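Local coordinates for protein isocitrate dehydrogenase [NAD] subunit 2, mitochondrial (Saccharomyces cerevisiae, PDB 3BLX) that catalyses, within an octamer of two kinds of subunit, the NAD-dependent oxidation of isocitrate to 2-oxoglutarate and carbon dioxide in the citric acid cycle, and also binds mitochondrial mRNA leaders, at residues D291-T296 with T342-F346; K42-A47 with V350-L354; Y126-L131 with P232-T236. One frame throughout, in Å; residues are numbered along the deposited sequence.

Contact 1: residues D291-T296 with T342-F346; sequences DKANPT and TTSSF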
loop_
_atom_site.group_PDB
_atom_site.type_symbol
_atom_site.label_atom_id
_atom_site.label_comp_id
_atom_site.label_asym_id
_atom_site.label_seq_id
_atom_site.Cartn_x
_atom_site.Cartn_y
_atom_site.Cartn_z
ATOM N N ASP B 291 2.433 43.090 34.096
ATOM C CA ASP B 291 1.945 43.277 35.466
ATOM C C ASP B 291 0.489 42.839 35.704
ATOM O O ASP B 291 -0.201 43.384 36.565
ATOM C CB ASP B 291 2.111 44.736 35.886
ATOM C CG ASP B 291 2.511 44.882 37.347
ATOM O OD1 ASP B 291 1.764 45.529 38.114
ATOM O OD2 ASP B 291 3.575 44.337 37.730
ATOM N N LYS B 292 0.021 41.851 34.953
ATOM C CA LYS B 292 -1.355 41.418 35.082
ATOM C C LYS B 292 -1.479 40.101 35.862
ATOM O O LYS B 292 -2.589 39.631 36.104
ATOM C CB LYS B 292 -2.007 41.299 33.704
ATOM C CG LYS B 292 -1.988 42.568 32.864
ATOM C CD LYS B 292 -2.946 42.435 31.671
ATOM C CE LYS B 292 -2.645 43.422 30.551
ATOM N NZ LYS B 292 -3.463 43.144 29.319
ATOM N N ALA B 293 -0.343 39.526 36.265
ATOM C CA ALA B 293 -0.313 38.201 36.899
ATOM C C ALA B 293 -1.104 38.154 38.195
ATOM O O ALA B 293 -1.290 39.170 38.835
ATOM C CB ALA B 293 1.114 37.770 37.159
ATOM N N ASN B 294 -1.553 36.966 38.585
ATOM C CA ASN B 294 -2.279 36.808 39.836
ATOM C C ASN B 294 -1.560 35.899 40.831
ATOM O O ASN B 294 -1.549 34.683 40.671
ATOM C CB ASN B 294 -3.694 36.307 39.564
ATOM C CG ASN B 294 -4.536 36.232 40.824
ATOM O OD1 ASN B 294 -4.025 36.363 41.932
ATOM N ND2 ASN B 294 -5.834 36.013 40.658
ATOM N N PRO B 295 -0.985 36.491 41.883
ATOM C CA PRO B 295 -0.120 35.829 42.865
ATOM C C PRO B 295 -0.858 35.030 43.937
ATOM O O PRO B 295 -0.210 34.461 44.833
ATOM C CB PRO B 295 0.590 36.997 43.551
ATOM C CG PRO B 295 0.038 38.229 42.959
ATOM C CD PRO B 295 -1.184 37.902 42.216
ATOM N N THR B 296 -2.182 34.996 43.862
ATOM C CA THR B 296 -2.982 34.297 44.865
ATOM C C THR B 296 -2.605 32.829 45.028
ATOM O O THR B 296 -2.471 32.328 46.159
ATOM C CB THR B 296 -4.460 34.307 44.506
ATOM O OG1 THR B 296 -4.882 35.642 44.212
ATOM C CG2 THR B 296 -5.265 33.741 45.660
ATOM N N THR B 342 -3.887 45.452 39.538
ATOM C CA THR B 342 -2.655 45.066 38.891
ATOM C C THR B 342 -1.872 44.259 39.903
ATOM O O THR B 342 -2.170 44.327 41.093
ATOM C CB THR B 342 -1.844 46.300 38.505
ATOM O OG1 THR B 342 -0.955 45.968 37.436
ATOM C CG2 THR B 342 -1.055 46.822 39.697
ATOM N N THR B 343 -0.879 43.492 39.454
ATOM C CA THR B 343 -0.165 42.621 40.387
ATOM C C THR B 343 0.546 43.433 41.478
ATOM O O THR B 343 0.717 42.957 42.589
ATOM C CB THR B 343 0.738 41.556 39.669
ATOM O OG1 THR B 343 1.596 40.890 40.609
ATOM C CG2 THR B 343 1.560 42.182 38.603
ATOM N N SER B 344 0.910 44.672 41.167
ATOM C CA SER B 344 1.495 45.581 42.158
ATOM C C SER B 344 0.447 46.135 43.113
ATOM O O SER B 344 0.631 46.122 44.332
ATOM C CB SER B 344 2.194 46.753 41.480
ATOM O OG SER B 344 3.248 46.304 40.659
ATOM N N SER B 345 -0.650 46.639 42.559
ATOM C CA SER B 345 -1.698 47.214 43.380
ATOM C C SER B 345 -2.326 46.165 44.288
ATOM O O SER B 345 -2.777 46.470 45.378
ATOM C CB SER B 345 -2.756 47.861 42.500
ATOM O OG SER B 345 -3.709 46.922 42.078
ATOM N N PHE B 346 -2.346 44.922 43.830
ATOM C CA PHE B 346 -2.864 43.809 44.618
ATOM C C PHE B 346 -1.947 43.520 45.805
ATOM O O PHE B 346 -2.419 43.346 46.924
ATOM C CB PHE B 346 -3.008 42.562 43.732
ATOM C CG PHE B 346 -3.714 41.398 44.394
ATOM C CD1 PHE B 346 -5.051 41.145 44.131
ATOM C CD2 PHE B 346 -3.031 40.534 45.241
ATOM C CE1 PHE B 346 -5.698 40.074 44.722
ATOM C CE2 PHE B 346 -3.671 39.458 45.832
ATOM C CZ PHE B 346 -5.006 39.230 45.577
#

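Contact 2: residues K42-A47 with V350-L354; sequences KIFSAA and VIKRL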
loop_
_atom_site.group_PDB
_atom_site.type_symbol
_atom_site.label_atom_id
_atom_site.label_comp_id
_atom_site.label_asym_id
_atom_site.label_seq_id
_atom_site.Cartn_x
_atom_site.Cartn_y
_atom_site.Cartn_z
ATOM N N LYS B 42 7.577 40.500 49.158
ATOM C CA LYS B 42 7.112 41.777 49.703
ATOM C C LYS B 42 6.039 41.615 50.786
ATOM O O LYS B 42 5.852 42.496 51.630
ATOM C CB LYS B 42 6.571 42.678 48.583
ATOM C CG LYS B 42 7.629 43.218 47.618
ATOM C CD LYS B 42 7.045 44.254 46.641
ATOM C CE LYS B 42 8.118 44.812 45.717
ATOM N NZ LYS B 42 7.566 45.846 44.799
ATOM N N ILE B 43 5.322 40.497 50.741
ATOM C CA ILE B 43 4.280 40.200 51.716
ATOM C C ILE B 43 4.854 39.369 52.854
ATOM O O ILE B 43 4.286 39.305 53.936
ATOM C CB ILE B 43 3.115 39.453 51.060
ATOM C CG1 ILE B 43 2.506 40.304 49.950
ATOM C CG2 ILE B 43 2.048 39.113 52.053
ATOM C CD1 ILE B 43 1.181 39.773 49.439
ATOM N N PHE B 44 5.995 38.737 52.613
ATOM C CA PHE B 44 6.650 37.945 53.645
ATOM C C PHE B 44 7.547 38.853 54.481
ATOM O O PHE B 44 7.726 38.636 55.684
ATOM C CB PHE B 44 7.445 36.778 53.028
ATOM C CG PHE B 44 6.719 35.442 53.072
ATOM C CD1 PHE B 44 5.385 35.340 52.706
ATOM C CD2 PHE B 44 7.379 34.289 53.463
ATOM C CE1 PHE B 44 4.726 34.124 52.747
ATOM C CE2 PHE B 44 6.718 33.073 53.500
ATOM C CZ PHE B 44 5.392 32.999 53.145
ATOM N N SER B 45 8.098 39.879 53.837
ATOM C CA SER B 45 8.887 40.889 54.538
ATOM C C SER B 45 7.955 41.812 55.329
ATOM O O SER B 45 8.188 42.079 56.509
ATOM C CB SER B 45 9.746 41.696 53.556
ATOM O OG SER B 45 10.727 42.473 54.232
ATOM N N ALA B 46 6.888 42.268 54.676
ATOM C CA ALA B 46 5.909 43.172 55.288
ATOM C C ALA B 46 5.127 42.587 56.467
ATOM O O ALA B 46 4.549 43.332 57.253
ATOM C CB ALA B 46 4.945 43.702 54.235
ATOM N N ALA B 47 5.094 41.266 56.592
ATOM C CA ALA B 47 4.421 40.632 57.728
ATOM C C ALA B 47 5.459 40.118 58.710
ATOM O O ALA B 47 5.131 39.441 59.686
ATOM C CB ALA B 47 3.540 39.497 57.260
ATOM N N VAL B 350 -3.054 43.878 49.814
ATOM C CA VAL B 350 -3.006 42.767 50.755
ATOM C C VAL B 350 -2.195 43.163 51.968
ATOM O O VAL B 350 -2.550 42.822 53.089
ATOM C CB VAL B 350 -2.396 41.490 50.090
ATOM C CG1 VAL B 350 -1.789 40.532 51.132
ATOM C CG2 VAL B 350 -3.434 40.777 49.234
ATOM N N ILE B 351 -1.097 43.883 51.751
ATOM C CA ILE B 351 -0.265 44.341 52.866
ATOM C C ILE B 351 -1.065 45.296 53.760
ATOM O O ILE B 351 -0.774 45.435 54.953
ATOM C CB ILE B 351 1.046 45.032 52.389
ATOM C CG1 ILE B 351 1.783 44.171 51.359
ATOM C CG2 ILE B 351 1.963 45.321 53.572
ATOM C CD1 ILE B 351 3.040 44.817 50.799
ATOM N N LYS B 352 -2.077 45.941 53.168
ATOM C CA LYS B 352 -2.994 46.833 53.888
ATOM C C LYS B 352 -3.650 46.103 55.055
ATOM O O LYS B 352 -3.453 46.463 56.217
ATOM C CB LYS B 352 -4.091 47.383 52.959
ATOM C CG LYS B 352 -3.637 48.451 51.964
ATOM C CD LYS B 352 -2.915 49.604 52.656
ATOM C CE LYS B 352 -2.375 50.615 51.645
ATOM N NZ LYS B 352 -1.599 51.707 52.310
ATOM N N ARG B 353 -4.432 45.075 54.737
ATOM C CA ARG B 353 -5.117 44.286 55.759
ATOM C C ARG B 353 -4.243 43.152 56.300
ATOM O O ARG B 353 -4.725 42.228 56.944
ATOM C CB ARG B 353 -6.453 43.751 55.238
ATOM C CG ARG B 353 -6.446 43.334 53.805
ATOM C CD ARG B 353 -6.745 44.493 52.858
ATOM N NE ARG B 353 -8.147 44.532 52.447
ATOM C CZ ARG B 353 -8.634 45.304 51.472
ATOM N NH1 ARG B 353 -7.835 46.117 50.785
ATOM N NH2 ARG B 353 -9.930 45.260 51.176
ATOM N N LEU B 354 -2.943 43.257 56.063
ATOM C CA LEU B 354 -1.998 42.212 56.441
ATOM C C LEU B 354 -2.003 41.909 57.943
ATOM O O LEU B 354 -1.739 40.785 58.386
ATOM C CB LEU B 354 -0.590 42.600 55.984
ATOM C CG LEU B 354 0.533 41.708 56.500
ATOM C CD1 LEU B 354 0.306 40.296 56.014
ATOM C CD2 LEU B 354 1.879 42.241 56.042
ATOM O OXT LEU B 354 -2.265 42.782 58.763
#

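Contact 3: residues Y126-L131 with P232-T236; sequences YENVDL and PSAYT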
loop_
_atom_site.group_PDB
_atom_site.type_symbol
_atom_site.label_atom_id
_atom_site.label_comp_id
_atom_site.label_asym_id
_atom_site.label_seq_id
_atom_site.Cartn_x
_atom_site.Cartn_y
_atom_site.Cartn_z
ATOM N N TYR B 126 -20.040 27.529 41.583
ATOM C CA TYR B 126 -20.310 26.617 42.694
ATOM C C TYR B 126 -20.005 27.319 44.008
ATOM O O TYR B 126 -19.133 28.174 44.060
ATOM C CB TYR B 126 -19.485 25.312 42.568
ATOM C CG TYR B 126 -19.898 24.441 41.390
ATOM C CD1 TYR B 126 -20.769 23.380 41.560
ATOM C CD2 TYR B 126 -19.445 24.706 40.112
ATOM C CE1 TYR B 126 -21.179 22.595 40.481
ATOM C CE2 TYR B 126 -19.851 23.934 39.027
ATOM C CZ TYR B 126 -20.717 22.881 39.216
ATOM O OH TYR B 126 -21.114 22.132 38.129
ATOM N N GLU B 127 -20.709 26.955 45.075
ATOM C CA GLU B 127 -20.517 27.618 46.364
ATOM C C GLU B 127 -20.253 26.667 47.510
ATOM O O GLU B 127 -20.697 25.525 47.506
ATOM C CB GLU B 127 -21.722 28.495 46.702
ATOM C CG GLU B 127 -22.106 29.433 45.575
ATOM C CD GLU B 127 -23.032 30.542 46.020
ATOM O OE1 GLU B 127 -23.555 30.453 47.153
ATOM O OE2 GLU B 127 -23.234 31.496 45.232
ATOM N N ASN B 128 -19.528 27.169 48.501
ATOM C CA ASN B 128 -19.270 26.428 49.727
ATOM C C ASN B 128 -18.497 25.157 49.509
ATOM O O ASN B 128 -18.673 24.180 50.229
ATOM C CB ASN B 128 -20.562 26.125 50.474
ATOM C CG ASN B 128 -21.177 27.360 51.074
ATOM O OD1 ASN B 128 -22.344 27.652 50.821
ATOM N ND2 ASN B 128 -20.391 28.111 51.863
ATOM N N VAL B 129 -17.626 25.178 48.519
ATOM C CA VAL B 129 -16.761 24.041 48.295
ATOM C C VAL B 129 -15.463 24.177 49.098
ATOM O O VAL B 129 -14.814 25.205 49.081
ATOM C CB VAL B 129 -16.541 23.763 46.767
ATOM C CG1 VAL B 129 -17.109 24.853 45.924
ATOM C CG2 VAL B 129 -15.082 23.529 46.441
ATOM N N ASP B 130 -15.113 23.133 49.831
ATOM C CA ASP B 130 -13.847 23.110 50.546
ATOM C C ASP B 130 -13.288 21.685 50.499
ATOM O O ASP B 130 -13.456 20.904 51.426
ATOM C CB ASP B 130 -14.013 23.634 51.982
ATOM C CG ASP B 130 -12.690 23.785 52.702
ATOM O OD1 ASP B 130 -11.656 23.356 52.132
ATOM O OD2 ASP B 130 -12.681 24.323 53.836
ATOM N N LEU B 131 -12.615 21.364 49.401
ATOM C CA LEU B 131 -12.221 19.995 49.121
ATOM C C LEU B 131 -10.743 19.783 49.356
ATOM O O LEU B 131 -9.941 20.669 49.107
ATOM C CB LEU B 131 -12.576 19.668 47.680
ATOM C CG LEU B 131 -14.079 19.689 47.457
ATOM C CD1 LEU B 131 -14.449 19.690 45.983
ATOM C CD2 LEU B 131 -14.705 18.519 48.192
ATOM N N PRO B 232 -20.891 19.932 46.498
ATOM C CA PRO B 232 -19.503 19.936 46.947
ATOM C C PRO B 232 -19.363 20.001 48.458
ATOM O O PRO B 232 -18.385 19.481 49.002
ATOM C CB PRO B 232 -18.941 21.206 46.322
ATOM C CG PRO B 232 -19.827 21.486 45.134
ATOM C CD PRO B 232 -21.175 20.976 45.497
ATOM N N SER B 233 -20.310 20.645 49.130
ATOM C CA SER B 233 -20.164 20.896 50.567
ATOM C C SER B 233 -20.130 19.587 51.377
ATOM O O SER B 233 -19.531 19.528 52.464
ATOM C CB SER B 233 -21.249 21.849 51.070
ATOM O OG SER B 233 -22.549 21.285 50.933
ATOM N N ALA B 234 -20.746 18.541 50.821
ATOM C CA ALA B 234 -20.849 17.243 51.475
ATOM C C ALA B 234 -19.496 16.588 51.751
ATOM O O ALA B 234 -19.419 15.545 52.404
ATOM C CB ALA B 234 -21.703 16.323 50.637
ATOM N N TYR B 235 -18.427 17.203 51.258
ATOM C CA TYR B 235 -17.098 16.615 51.376
ATOM C C TYR B 235 -16.136 17.496 52.141
ATOM O O TYR B 235 -14.957 17.173 52.255
ATOM C CB TYR B 235 -16.516 16.285 49.987
ATOM C CG TYR B 235 -17.085 15.028 49.362
ATOM C CD1 TYR B 235 -18.221 15.077 48.574
ATOM C CD2 TYR B 235 -16.485 13.789 49.573
ATOM C CE1 TYR B 235 -18.741 13.930 48.014
ATOM C CE2 TYR B 235 -16.999 12.641 49.005
ATOM C CZ TYR B 235 -18.120 12.719 48.223
ATOM O OH TYR B 235 -18.628 11.581 47.652
ATOM N N THR B 236 -16.637 18.601 52.683
ATOM C CA THR B 236 -15.772 19.528 53.409
ATOM C C THR B 236 -15.401 19.056 54.813
ATOM O O THR B 236 -14.660 19.719 55.511
ATOM C CB THR B 236 -16.360 20.935 53.469
ATOM O OG1 THR B 236 -17.356 20.958 54.467
ATOM C CG2 THR B 236 -16.994 21.311 52.127
#

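Contact 1: residues D291-T296 with T342-F346
A loop aspartate binds free amides at the N-terminus of helix 343-352, the last of this isocitrate/isopropylmalate dehydrogenase chain, from outside the helix. Asp291 O accepts from Thr343 N at 3.0 Å, nearly straight (175°). Asp291 OD1 takes Ser344 OG (3.0 Å) and Ser344 N (3.3 Å), so the loop satisfies the Thr343 and Ser344 amides; OD1 lies where the helix start favours negative charge, but OD2 is near like-charged Glu35. Thr342 OG1 is 2.8 Å from both Asp291 O and OD1, and its single proton can serve either. Thr342, the N-cap residue, makes no side-chain capping bond, but its N donates to Ser345 OG (2.9 Å). The Thr343 side chain packs tightly, CG2 2.9 Å from Asp291 O and CB 3.2 Å from Ala293 O; Pro295 CD and Phe346 CD2 meet more loosely at 4.4 Å. Asn294 OD1 caps helix 296-309 through Thr296 N (3.0 Å), while ND2 bonds Asp336. Thr296 OG1, 3.8 Å from Phe346 CZ, donates to Asn294 OD1 at 2.5 Å.

Contact 2: residues K42-A47 with V350-L354
This is an apolar helix-helix contact: the C-terminal turn of helix 33-45 and the residues following it pack against the end of helix 343-352 and the chain terminus. The nearest CA pairs, Ile43 with Ile351 at 6.3 Å and Ala47 with Leu354 at 6.7 Å, bring the backbones close enough for short side chains to touch. Lys42 contributes through its backbone, its O lying 3.7 Å from Ile351 CD1, while its side-chain end leads away. Ile43 reaches across: CD1 is 3.5 Å from Val350 CG1, and CG1 is 4.2 Å from Ile351 CG1. Its side chain also touches Leu299 of helix 296-309, which extends the apolar cluster to a third helix. Phe44 points away from the contact and meets the ring of Trp53 instead. At Ala46 the CA-CB bond is directed toward the other segment, and CB sits 3.5 Å from Ile351 CG2 and 3.8 Å from Leu354 CD2. Ala47 then packs on the same leucine and also touches Gln317 of helix 312-326. Leu354, which carries the C-terminal carboxylate, places CD2 3.4 Å from Ala47 CB and just 3.1 Å from Ala46 O.

Contact 3: residues Y126-L131 with P232-T236
Van der Waals contact dominates where the turn entering strand 130-136 meets the 3-10 segment 232-235, which links helix 221-230 to strand 238-242, the neighbouring parallel strand of the central sheet. Among apolar pairs, Val129 CB lies 3.5 Å from Pro232 CB, Leu131 CD2 3.4 Å from Tyr235 CB, and Tyr126 CD1 4.2 Å from Pro232 CG; Pro232 alone has 86 Å² covered by the other segment. A second kind involves backbone oxygens: Thr236 CA approaches Asp130 O at 3.3 Å in a CA-H...O contact with 147° at the hydrogen, and Asn128 O is 3.6 Å from Ser233 CB. Conventional hydrogen bonds stay within 232-236, Tyr235 N to Pro232 O (3.2 Å) and Thr236 N to Ser233 O (3.0 Å), or lead outward: Tyr235 OH bonds Glu219, and Tyr126 OH bonds Val224 O of the neighbouring subunit 1 chain. With both tyrosine hydroxyls bonded outside the segments, close fit and one weak CA-H...O interaction join the two connections, while Tyr126 also ties this region to subunit 1.

Contacts 1 and 2 use opposite ends of helix 343-352, with centres 14 Å apart, yet differ in chemistry: its N-terminal turn is held by polar bonds from a loop, its C-terminal end mainly by aliphatic side chains, without hydrogen bonds between the segments. Helix 33-45, whose last turn takes part in contact 2, also lies against contact 1. Contact 3 stands apart, about 27 and 29 Å from them between centres, where the chain enters the adjacent parallel strands 130-136 and 238-242, in the interior of the sheet. All three are partly buried, with mixed buried and exposed residues, but of the three, contact 3 is the one reached by another chain, that of subunit 1.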